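Local coordinates for NADPH-flavin oxidoreductase (Helicobacter pylori, PDB 2H0U), which uses NADPH or NADH to reduce flavins, as an FMN-containing oxidoreductase of the nitroreductase family, at the interface of chains A and B. Coordinates in Å, arbitrary orientation; residue numbers count along the deposited sequence, not the author numbering. Chains: chain A/B, NADPH-flavin oxidoreductase.

Contact 1: the interface of chains A and B. Residues chain A 38, 47, 103; chain B 205-207.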
ATOM      1  N   ARG A  38       1.618 -11.845  -6.504  1.00  7.01           N
ATOM      2  CA  ARG A  38       2.677 -12.759  -5.973  1.00  7.04           C
ATOM      3  C   ARG A  38       4.060 -12.084  -5.842  1.00  7.06           C
ATOM      4  O   ARG A  38       4.760 -12.251  -4.848  1.00  7.18           O
ATOM      5  CB  ARG A  38       2.814 -14.008  -6.850  1.00  6.40           C
ATOM      6  CG  ARG A  38       3.640 -15.113  -6.182  1.00  6.63           C
ATOM      7  CD  ARG A  38       3.680 -16.404  -7.029  1.00  7.25           C
ATOM      8  NE  ARG A  38       4.603 -16.251  -8.163  1.00 10.67           N
ATOM      9  CZ  ARG A  38       5.911 -16.517  -8.127  1.00 12.07           C
ATOM     10  NH1 ARG A  38       6.478 -16.990  -7.011  1.00 10.66           N
ATOM     11  NH2 ARG A  38       6.652 -16.314  -9.234  1.00 13.84           N
ATOM     12  N   GLU A  47       6.295 -11.564   2.939  1.00 11.18           N
ATOM     13  CA  GLU A  47       5.058 -11.903   2.181  1.00 10.69           C
ATOM     14  C   GLU A  47       3.948 -12.342   3.135  1.00  9.79           C
ATOM     15  O   GLU A  47       3.415 -13.455   2.997  1.00 10.49           O
ATOM     16  CB  GLU A  47       5.324 -13.052   1.179  1.00 12.23           C
ATOM     17  CG  GLU A  47       6.339 -12.788   0.115  1.00 13.67           C
ATOM     18  CD  GLU A  47       6.758 -14.096  -0.603  1.00 12.90           C
ATOM     19  OE1 GLU A  47       5.905 -14.713  -1.276  1.00 13.59           O
ATOM     20  OE2 GLU A  47       7.937 -14.445  -0.531  1.00 15.39           O
ATOM     21  N   VAL A 103      11.459 -19.956   1.460  1.00 16.80           N
ATOM     22  CA  VAL A 103      11.520 -19.025   0.348  1.00 16.73           C
ATOM     23  C   VAL A 103      12.910 -18.442   0.229  1.00 15.77           C
ATOM     24  O   VAL A 103      13.471 -18.401  -0.866  1.00 14.71           O
ATOM     25  CB  VAL A 103      10.482 -17.876   0.475  1.00 16.04           C
ATOM     26  CG1 VAL A 103      10.566 -16.890  -0.742  1.00 15.99           C
ATOM     27  CG2 VAL A 103       9.054 -18.443   0.632  1.00 18.95           C
TER
ATOM     28  N   THR B 205      12.522 -13.942  -5.086  1.00 18.04           N
ATOM     29  CA  THR B 205      12.171 -15.161  -4.372  1.00 18.40           C
ATOM     30  C   THR B 205      10.839 -14.916  -3.703  1.00 17.25           C
ATOM     31  O   THR B 205      10.699 -13.974  -2.911  1.00 17.88           O
ATOM     32  CB  THR B 205      13.214 -15.583  -3.298  1.00 18.09           C
ATOM     33  OG1 THR B 205      13.557 -14.453  -2.475  1.00 20.32           O
ATOM     34  CG2 THR B 205      14.489 -16.161  -3.982  1.00 19.50           C
ATOM     35  N   ARG B 206       9.872 -15.747  -4.030  1.00 16.59           N
ATOM     36  CA  ARG B 206       8.501 -15.603  -3.491  1.00 16.43           C
ATOM     37  C   ARG B 206       7.907 -16.972  -3.236  1.00 16.72           C
ATOM     38  O   ARG B 206       8.341 -17.956  -3.853  1.00 16.56           O
ATOM     39  CB  ARG B 206       7.592 -14.864  -4.511  1.00 16.23           C
ATOM     40  CG  ARG B 206       7.885 -13.357  -4.734  1.00 16.93           C
ATOM     41  CD  ARG B 206       7.718 -12.525  -3.451  1.00 17.75           C
ATOM     42  NE  ARG B 206       7.870 -11.092  -3.741  1.00 18.33           N
ATOM     43  CZ  ARG B 206       9.036 -10.464  -3.851  1.00 18.83           C
ATOM     44  NH1 ARG B 206      10.178 -11.099  -3.630  1.00 16.37           N
ATOM     45  NH2 ARG B 206       9.055  -9.181  -4.163  1.00 17.55           N
ATOM     46  N   TRP B 207       6.881 -17.050  -2.385  1.00 16.85           N
ATOM     47  CA  TRP B 207       6.055 -18.256  -2.339  1.00 16.43           C
ATOM     48  C   TRP B 207       5.503 -18.577  -3.729  1.00 17.02           C
ATOM     49  O   TRP B 207       5.242 -17.670  -4.511  1.00 17.27           O
ATOM     50  CB  TRP B 207       4.858 -18.111  -1.408  1.00 15.80           C
ATOM     51  CG  TRP B 207       5.181 -18.090   0.060  1.00 15.50           C
ATOM     52  CD1 TRP B 207       4.983 -17.037   0.916  1.00 15.51           C
ATOM     53  CD2 TRP B 207       5.713 -19.155   0.854  1.00 17.61           C
ATOM     54  NE1 TRP B 207       5.373 -17.373   2.196  1.00 15.86           N
ATOM     55  CE2 TRP B 207       5.825 -18.672   2.187  1.00 15.37           C
ATOM     56  CE3 TRP B 207       6.095 -20.484   0.586  1.00 14.88           C
ATOM     57  CZ2 TRP B 207       6.331 -19.455   3.224  1.00 16.17           C
ATOM     58  CZ3 TRP B 207       6.578 -21.259   1.635  1.00 16.20           C
ATOM     59  CH2 TRP B 207       6.684 -20.747   2.932  1.00 15.64           C
TER
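A:Val103 sets its CG2 methyl over the face of the B:Trp207 indole, near the centre of the ring system, 3.4 Å above the ring plane and 3.5 Å from the centroid of the six-membered ring, a CH-pi contact in which the two side chains meet at about a right angle. The valine CG1 methyl, anti to the backbone N (chi1 -180°), turns the other way and rests on the backbone of B:Thr205 and B:Arg206. Chain A thus holds loop residues 205-207 of its sister chain and probably helps position this flavin-site segment. Next to the ring, A:Glu47 brings its carboxylate to the same stretch: OE1 accepts a hydrogen bond of 2.8 Å from the backbone N of B:Trp207 on its syn lone pair, while its plane stands 57° from that of the indole and CD1 of the pyrrole ring passes close to OE1. The carboxylate also leans on the aliphatic part of B:Arg206, with A:Glu47 CD 3.4 Å from B:Arg206 CD. That arginine, part of the FMN-binding site, bends at chi2, and its guanidinium NH1 turns back to its own chain, giving a hydrogen bond of 3.0 Å to the carbonyl O of B:Thr205. The nearby carboxylate may add a mild electrostatic pull on this guanidinium. On the far flank A:Arg38 donates from NH1 to the carbonyl O of B:Trp207 at 2.9 Å, the acceptor in the guanidinium plane but the donor 45° out of the carbonyl plane.

Contact 2: the interface of chains A and B. Residues chain A 2-3, 6, 9-10; chain B 36, 152, 155-156.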
ATOM      1  N   ASP A   2       7.256   7.139 -21.785  1.00 29.90           N
ATOM      2  CA  ASP A   2       7.807   8.417 -21.248  1.00 28.56           C
ATOM      3  C   ASP A   2       6.987   8.942 -20.078  1.00 27.29           C
ATOM      4  O   ASP A   2       5.994   8.342 -19.696  1.00 26.15           O
ATOM      5  CB  ASP A   2       7.926   9.463 -22.364  1.00 29.45           C
ATOM      6  CG  ASP A   2       6.589   9.882 -22.945  1.00 30.28           C
ATOM      7  OD1 ASP A   2       5.551   9.804 -22.251  1.00 30.24           O
ATOM      8  OD2 ASP A   2       6.585  10.314 -24.123  1.00 33.00           O
ATOM      9  N   ARG A   3       7.408  10.065 -19.508  1.00 26.32           N
ATOM     10  CA  ARG A   3       6.760  10.558 -18.289  1.00 25.52           C
ATOM     11  C   ARG A   3       5.306  10.972 -18.571  1.00 25.58           C
ATOM     12  O   ARG A   3       4.422  10.812 -17.723  1.00 24.02           O
ATOM     13  CB  ARG A   3       7.620  11.676 -17.657  1.00 25.71           C
ATOM     14  CG  ARG A   3       7.467  13.027 -18.262  1.00 26.25           C
ATOM     15  CD  ARG A   3       8.377  14.043 -17.599  1.00 24.49           C
ATOM     16  NE  ARG A   3       9.786  13.726 -17.813  1.00 27.63           N
ATOM     17  CZ  ARG A   3      10.518  14.181 -18.826  1.00 26.64           C
ATOM     18  NH1 ARG A   3       9.992  15.003 -19.734  1.00 29.09           N
ATOM     19  NH2 ARG A   3      11.794  13.826 -18.928  1.00 24.50           N
ATOM     20  N   VAL A   6       3.359   7.837 -18.370  1.00 23.11           N
ATOM     21  CA  VAL A   6       3.292   7.410 -16.975  1.00 23.60           C
ATOM     22  C   VAL A   6       2.237   8.199 -16.199  1.00 22.41           C
ATOM     23  O   VAL A   6       1.439   7.612 -15.479  1.00 23.06           O
ATOM     24  CB  VAL A   6       4.655   7.535 -16.258  1.00 23.84           C
ATOM     25  CG1 VAL A   6       4.463   7.284 -14.758  1.00 26.36           C
ATOM     26  CG2 VAL A   6       5.686   6.542 -16.846  1.00 24.34           C
ATOM     27  N   LEU A   9      -1.438   7.295 -17.300  1.00 20.23           N
ATOM     28  CA  LEU A   9      -1.910   6.052 -16.692  1.00 21.22           C
ATOM     29  C   LEU A   9      -2.559   6.269 -15.315  1.00 21.22           C
ATOM     30  O   LEU A   9      -3.469   5.522 -14.923  1.00 19.96           O
ATOM     31  CB  LEU A   9      -0.741   5.055 -16.555  1.00 20.96           C
ATOM     32  CG  LEU A   9      -1.220   3.606 -16.294  1.00 23.86           C
ATOM     33  CD1 LEU A   9      -1.910   3.014 -17.506  1.00 24.70           C
ATOM     34  CD2 LEU A   9      -0.056   2.693 -15.794  1.00 23.80           C
ATOM     35  N   GLN A  10      -2.054   7.253 -14.570  1.00 20.71           N
ATOM     36  CA  GLN A  10      -2.563   7.523 -13.242  1.00 21.85           C
ATOM     37  C   GLN A  10      -3.966   8.112 -13.303  1.00 21.80           C
ATOM     38  O   GLN A  10      -4.687   8.060 -12.310  1.00 22.33           O
ATOM     39  CB  GLN A  10      -1.636   8.494 -12.480  1.00 21.72           C
ATOM     40  CG  GLN A  10      -0.143   8.080 -12.474  1.00 22.45           C
ATOM     41  CD  GLN A  10       0.121   6.630 -12.067  1.00 25.56           C
ATOM     42  OE1 GLN A  10      -0.412   6.130 -11.071  1.00 27.91           O
ATOM     43  NE2 GLN A  10       0.951   5.936 -12.869  1.00 27.70           N
TER
ATOM     44  N   VAL B  36       2.568  11.275  -9.625  1.00  7.99           N
ATOM     45  CA  VAL B  36       2.054   9.919  -9.374  1.00  7.61           C
ATOM     46  C   VAL B  36       1.574   9.776  -7.915  1.00  7.76           C
ATOM     47  O   VAL B  36       0.464   9.287  -7.662  1.00  7.81           O
ATOM     48  CB  VAL B  36       3.114   8.832  -9.747  1.00  7.64           C
ATOM     49  CG1 VAL B  36       2.666   7.420  -9.320  1.00  8.57           C
ATOM     50  CG2 VAL B  36       3.373   8.853 -11.269  1.00  8.81           C
ATOM     51  N   ALA B 152       5.708   3.420 -11.005  1.00  8.54           N
ATOM     52  CA  ALA B 152       5.934   4.449 -12.026  1.00  8.75           C
ATOM     53  C   ALA B 152       7.428   4.679 -12.286  1.00  8.07           C
ATOM     54  O   ALA B 152       7.877   4.844 -13.459  1.00  7.31           O
ATOM     55  CB  ALA B 152       5.241   5.752 -11.569  1.00  9.05           C
HETATM   56  N   MSE B 155       8.577   1.997 -14.517  1.00 12.93           N
HETATM   57  CA  MSE B 155       8.194   2.343 -15.891  1.00 18.80           C
HETATM   58  C   MSE B 155       9.156   3.327 -16.554  1.00 15.92           C
HETATM   59  O   MSE B 155       9.420   3.201 -17.758  1.00 15.79           O
HETATM   60  CB  MSE B 155       6.773   2.870 -15.963  1.00 17.24           C
HETATM   61  CG  MSE B 155       5.724   1.839 -15.717  1.00 24.11           C
HETATM   62 SE   MSE B 155       3.958   2.724 -15.715  1.00 36.42          SE
HETATM   63  CE  MSE B 155       3.893   3.182 -17.646  1.00 34.92           C
ATOM     64  N   LEU B 156       9.716   4.261 -15.772  1.00 14.18           N
ATOM     65  CA  LEU B 156      10.716   5.218 -16.285  1.00 13.06           C
ATOM     66  C   LEU B 156      12.153   4.726 -16.258  1.00 12.78           C
ATOM     67  O   LEU B 156      13.045   5.467 -16.640  1.00 13.75           O
ATOM     68  CB  LEU B 156      10.645   6.553 -15.529  1.00 13.28           C
ATOM     69  CG  LEU B 156       9.380   7.387 -15.733  1.00 13.77           C
ATOM     70  CD1 LEU B 156       9.330   8.577 -14.767  1.00 16.10           C
ATOM     71  CD2 LEU B 156       9.284   7.855 -17.210  1.00 18.21           C
TER
HETATM   72  O   HOH W   1      -1.168   7.260  -8.574  1.00 14.04           O
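The N-terminal helix 3-12 of chain A packs against two helices of chain B, 27-38 and 131-155, and against B:Leu156 just beyond the second. A:Val6 is its central side chain, and its two methyls share the work. CG1, anti to the backbone N (chi1 171°), reaches B:Ala152 CB at 3.6 Å and also touches CG2 of B:Val36, whose side chain it crosses at about a right angle. CG2 points towards the end of helix 131-155, lying 3.8 Å from B:Leu156 CD2 and beside the terminal methyl of B:Met155, a selenomethionine in this crystal that runs past the valine in the opposite direction. The bend at chi3 (69°) brings that methyl, CE, to the valine, while the selenium meets A:Leu9 CD2 at 4.0 Å. B:Leu156 extends its CD2 methyl further, against the backbone where A:Asp2 joins A:Arg3, at the start of the helix. At the other end A:Gln10 lies across B:Val36, its CG 3.8 Å from the valine CG2. The amide is pinned from both ends: NE2 donates to the carbonyl O of A:Val6 at 3.1 Å, one turn back, and OE1 meets a water at 2.8 Å that also contacts the carbonyl O of B:Val36. The mainly apolar patch thus places the first helix of one subunit against the C-terminal ends of helices 131-155 and 27-38 of the other.

Contact 1 and contact 2 lie about 26 Å apart, measured between the centres of their C-alpha atoms, and belong to one two-fold symmetric interface, so each recurs with the chains exchanged. They share helix 27-38: in contact 1 its last residue comes from chain A, in contact 2 B:Val36 comes from the same helix of chain B. The two contacts differ in character, the first joining a segment of the FMN site of one subunit to the other by directed bonds, the second seating an N-terminal helix by apolar packing. Contact 1 suggests that pairing of the chains helps order the flavin-site segment, while contact 2 contributes to holding them together.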